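Local coordinates for protein N-acetylmuramoyl-l-alanine amidase (Bartonella henselae, PDB 3NE8) that probably cleaves the amide bond between N-acetylmuramic acid and L-alanine in peptidoglycan as a zinc-dependent cell-wall amidase that takes part in cell division, at residues 25-28 / 29-32; 196-199 / 200-203. All coordinates share one frame; numbering follows the deposited sequence.

Interaction 1: 25-28 / 29-32. With ZN (zinc ion), chain B.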
loop_
_atom_site.group_PDB
_atom_site.type_symbol
_atom_site.label_atom_id
_atom_site.label_comp_id
_atom_site.label_asym_id
_atom_site.label_seq_id
_atom_site.Cartn_x
_atom_site.Cartn_y
_atom_site.Cartn_z
ATOM N N GLY A 25 -0.996 -10.917 38.014
ATOM C CA GLY A 25 -2.412 -10.656 38.183
ATOM C C GLY A 25 -2.980 -9.672 37.178
ATOM O O GLY A 25 -4.195 -9.492 37.095
ATOM N N ILE A 26 -2.108 -9.026 36.413
ATOM C CA ILE A 26 -2.574 -8.056 35.431
ATOM C C ILE A 26 -3.494 -8.720 34.395
ATOM O O ILE A 26 -3.221 -9.834 33.928
ATOM C CB ILE A 26 -1.386 -7.340 34.754
ATOM C CG1 ILE A 26 -1.874 -6.148 33.925
ATOM C CG2 ILE A 26 -0.569 -8.322 33.913
ATOM C CD1 ILE A 26 -0.752 -5.212 33.522
ATOM N N LEU A 27 -4.577 -8.031 34.035
ATOM C CA LEU A 27 -5.570 -8.573 33.108
ATOM C C LEU A 27 -5.502 -7.923 31.738
ATOM O O LEU A 27 -5.391 -6.697 31.617
ATOM C CB LEU A 27 -6.984 -8.365 33.655
ATOM C CG LEU A 27 -7.365 -9.132 34.920
ATOM C CD1 LEU A 27 -8.790 -8.785 35.328
ATOM C CD2 LEU A 27 -7.231 -10.621 34.670
ATOM N N GLU A 28 -5.618 -8.754 30.709
ATOM C CA GLU A 28 -5.647 -8.277 29.341
ATOM C C GLU A 28 -6.661 -7.147 29.150
ATOM O O GLU A 28 -6.342 -6.141 28.517
ATOM C CB GLU A 28 -5.943 -9.432 28.385
ATOM C CG GLU A 28 -5.957 -9.016 26.933
ATOM C CD GLU A 28 -6.266 -10.158 26.003
ATOM O OE1 GLU A 28 -6.600 -11.266 26.479
ATOM O OE2 GLU A 28 -6.194 -9.925 24.779
ATOM N N LYS A 29 -7.862 -7.281 29.709
ATOM C CA LYS A 29 -8.879 -6.260 29.473
ATOM C C LYS A 29 -8.442 -4.889 29.972
ATOM O O LYS A 29 -8.873 -3.866 29.433
ATOM C CB LYS A 29 -10.225 -6.649 30.103
ATOM C CG LYS A 29 -10.256 -6.661 31.626
ATOM C CD LYS A 29 -11.688 -6.660 32.136
ATOM C CE LYS A 29 -11.758 -6.753 33.653
ATOM N NZ LYS A 29 -13.173 -6.601 34.120
ATOM N N ASP A 30 -7.611 -4.861 31.007
ATOM C CA ASP A 30 -7.127 -3.584 31.522
ATOM C C ASP A 30 -5.958 -3.037 30.710
ATOM O O ASP A 30 -5.865 -1.836 30.469
ATOM C CB ASP A 30 -6.751 -3.700 33.002
ATOM C CG ASP A 30 -7.951 -4.039 33.891
ATOM O OD1 ASP A 30 -9.067 -3.564 33.609
ATOM O OD2 ASP A 30 -7.766 -4.795 34.866
ATOM N N VAL A 31 -5.072 -3.925 30.278
ATOM C CA VAL A 31 -3.951 -3.539 29.436
ATOM C C VAL A 31 -4.448 -2.984 28.101
ATOM O O VAL A 31 -3.922 -1.985 27.602
ATOM C CB VAL A 31 -3.016 -4.751 29.166
ATOM C CG1 VAL A 31 -1.982 -4.427 28.080
ATOM C CG2 VAL A 31 -2.337 -5.199 30.448
ATOM N N THR A 32 -5.429 -3.643 27.501
ATOM C CA THR A 32 -5.865 -3.201 26.180
ATOM C C THR A 32 -6.554 -1.826 26.247
ATOM O O THR A 32 -6.371 -1.008 25.347
ATOM C CB THR A 32 -6.806 -4.210 25.513
ATOM O OG1 THR A 32 -7.999 -4.325 26.306
ATOM C CG2 THR A 32 -6.128 -5.576 25.340
HETATM ZN ZN ZN B . -7.435 -11.048 23.328
HETATM O O HOH W 1 -5.390 -5.741 35.640
#
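Ile26 and Val31 meet at the N-terminal end of helix 28-45, where a loop becomes the helix that carries zinc ligand Glu28; Leu27 holds the N-cap position. The two apolar side chains cross at about a right angle, and Ile26 CD1 lies 3.5 Å from Val31 CG2, tighter than ordinary van der Waals contact. The reach of Ile26 follows from CG1 standing anti to the backbone N (chi1 -169°). Leu27 runs alongside Lys29 and Asp30 in the same direction: its CD1 is 4.0 Å from Lys29 CE, while the Lys29 amine goes on to a salt bridge with Asp58 and a hydrogen bond to Gly15 O. One water joins Asp30 OD2 (2.7 Å) to Leu27 N (2.9 Å). Leu27 O takes two donors, Val31 N in its carbonyl plane and Asp30 N from 54° above it. Glu28 crosses Thr32 obliquely, its CG 3.8 Å from Thr32 CG2. Extended throughout, the Glu28 chain carries its carboxylate to the zinc it shares with His13, His82, Asp84 and Glu115; Ala20 N holds OE1 by a hydrogen bond, and Glu28 OE2 binds zinc at 2.2 Å.

Interaction 2: 196-199 / 200-203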
loop_
_atom_site.group_PDB
_atom_site.type_symbol
_atom_site.label_atom_id
_atom_site.label_comp_id
_atom_site.label_asym_id
_atom_site.label_seq_id
_atom_site.Cartn_x
_atom_site.Cartn_y
_atom_site.Cartn_z
ATOM N N ASN A 196 3.838 -14.977 27.979
ATOM C CA ASN A 196 5.291 -14.873 28.060
ATOM C C ASN A 196 5.707 -13.873 29.131
ATOM O O ASN A 196 5.214 -12.745 29.164
ATOM C CB ASN A 196 5.862 -14.449 26.706
ATOM C CG ASN A 196 7.359 -14.297 26.742
ATOM O OD1 ASN A 196 7.881 -13.230 27.066
ATOM N ND2 ASN A 196 8.070 -15.381 26.433
ATOM N N LYS A 197 6.614 -14.292 30.010
ATOM C CA LYS A 197 6.969 -13.499 31.184
ATOM C C LYS A 197 7.671 -12.200 30.839
ATOM O O LYS A 197 7.496 -11.197 31.533
ATOM C CB LYS A 197 7.858 -14.315 32.120
ATOM C CG LYS A 197 7.194 -15.566 32.624
ATOM C CD LYS A 197 6.214 -15.238 33.729
ATOM C CE LYS A 197 5.398 -16.453 34.119
ATOM N NZ LYS A 197 4.397 -16.773 33.063
ATOM N N GLU A 198 8.480 -12.219 29.785
ATOM C CA GLU A 198 9.179 -11.020 29.356
ATOM C C GLU A 198 8.205 -10.016 28.743
ATOM O O GLU A 198 8.281 -8.816 29.020
ATOM C CB GLU A 198 10.307 -11.363 28.381
ATOM C CG GLU A 198 11.440 -12.148 29.020
ATOM C CD GLU A 198 12.069 -11.410 30.185
ATOM O OE1 GLU A 198 12.224 -10.171 30.102
ATOM O OE2 GLU A 198 12.413 -12.073 31.184
ATOM N N ASP A 199 7.285 -10.494 27.909
ATOM C CA ASP A 199 6.257 -9.602 27.378
ATOM C C ASP A 199 5.419 -8.998 28.504
ATOM O O ASP A 199 5.052 -7.826 28.440
ATOM C CB ASP A 199 5.353 -10.312 26.363
ATOM C CG ASP A 199 5.945 -10.335 24.963
ATOM O OD1 ASP A 199 7.145 -10.005 24.800
ATOM O OD2 ASP A 199 5.217 -10.695 24.020
ATOM N N GLU A 200 5.096 -9.787 29.525
ATOM C CA GLU A 200 4.325 -9.256 30.640
ATOM C C GLU A 200 5.032 -8.050 31.263
ATOM O O GLU A 200 4.385 -7.062 31.614
ATOM C CB GLU A 200 4.040 -10.335 31.687
ATOM C CG GLU A 200 3.181 -9.816 32.836
ATOM C CD GLU A 200 2.759 -10.894 33.800
ATOM O OE1 GLU A 200 2.951 -12.087 33.503
ATOM O OE2 GLU A 200 2.220 -10.543 34.871
ATOM N N LYS A 201 6.357 -8.115 31.387
ATOM C CA LYS A 201 7.116 -6.994 31.953
ATOM C C LYS A 201 7.054 -5.740 31.080
ATOM O O LYS A 201 6.988 -4.626 31.600
ATOM C CB LYS A 201 8.571 -7.385 32.226
ATOM C CG LYS A 201 8.748 -8.280 33.438
ATOM C CD LYS A 201 10.218 -8.597 33.686
ATOM C CE LYS A 201 10.400 -9.371 34.981
ATOM N NZ LYS A 201 11.837 -9.634 35.290
ATOM N N LEU A 202 7.067 -5.912 29.762
ATOM C CA LEU A 202 6.881 -4.781 28.858
ATOM C C LEU A 202 5.467 -4.237 28.959
ATOM O O LEU A 202 5.251 -3.025 29.042
ATOM C CB LEU A 202 7.138 -5.204 27.412
ATOM C CG LEU A 202 8.546 -5.704 27.101
ATOM C CD1 LEU A 202 8.636 -6.199 25.670
ATOM C CD2 LEU A 202 9.576 -4.606 27.353
ATOM N N LEU A 203 4.500 -5.146 28.957
ATOM C CA LEU A 203 3.082 -4.786 28.940
ATOM C C LEU A 203 2.668 -3.957 30.148
ATOM O O LEU A 203 1.734 -3.152 30.070
ATOM C CB LEU A 203 2.216 -6.046 28.861
ATOM C CG LEU A 203 2.261 -6.805 27.535
ATOM C CD1 LEU A 203 1.632 -8.180 27.676
ATOM C CD2 LEU A 203 1.580 -6.001 26.441
HETATM O O HOH W 2 3.532 -14.132 31.879
#
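Asn196 and Glu200 join at the start of the short helix 197-203, where Asn196 holds the N-cap position and reaches the first turn with two different oxygens. Its main-chain O accepts from Glu200 N at 3.0 Å, opening the i to i+4 series. Its side-chain OD1 accepts from Asp199 N at 2.9 Å, a capping bond with an N-H...O angle of 163° whose donor lies in the amide plane on a lone pair. CG anti to the backbone N (chi1 179°) brings OD1 of Asn196 to the N-H groups of the helix's first turn, of which Asp199 N is the bonded one. The other side of that amide is satisfied too, since ND2 donates to His89 O. The later backbone bonds differ in length: Lys201 N to Lys197 O is the longest at 3.3 Å, whereas Leu203 N meets Asp199 O at 2.8 Å. The buried Asp199 carboxylate is fully engaged outside the helix: OD1 forms a salt bridge with Arg92, and OD2 accepts from the backbone N atoms of Tyr193 and Gly93, a set of partners that would be expected to favour its charged form. Leu202 crosses Asp199 at a slant, its CD1 4.2 Å from OD1. Glu200, also buried, extends its carboxylate to the 23-24 loop, where OE2 bonds to Thr24 OG1 and OE1 accepts from Val23 N. The charged ends of Lys197 and Glu200 stay apart, NZ 4.9 Å from OE1. A water spans that separation, accepting from Lys197 NZ at 3.0 Å and donating to Glu200 OE1 at 2.7 Å.

Both interactions are helix starts, partly buried and with centres about 12 Å apart, but they belong to different helices, 28-45 and 197-203. Each mixes buried and exposed residues. In interaction 1 the buried polar end is committed to zinc, and the cap residue, a leucine, offers its backbone carbonyl; in interaction 2 an asparagine side chain does the capping, and the buried carboxylates go to an arginine, a threonine hydroxyl and backbone amides. The two touch directly where the loop before helix 28-45 packs on the shorter helix: Ile26 CG2 lies 3.7 Å from Glu200 OE2.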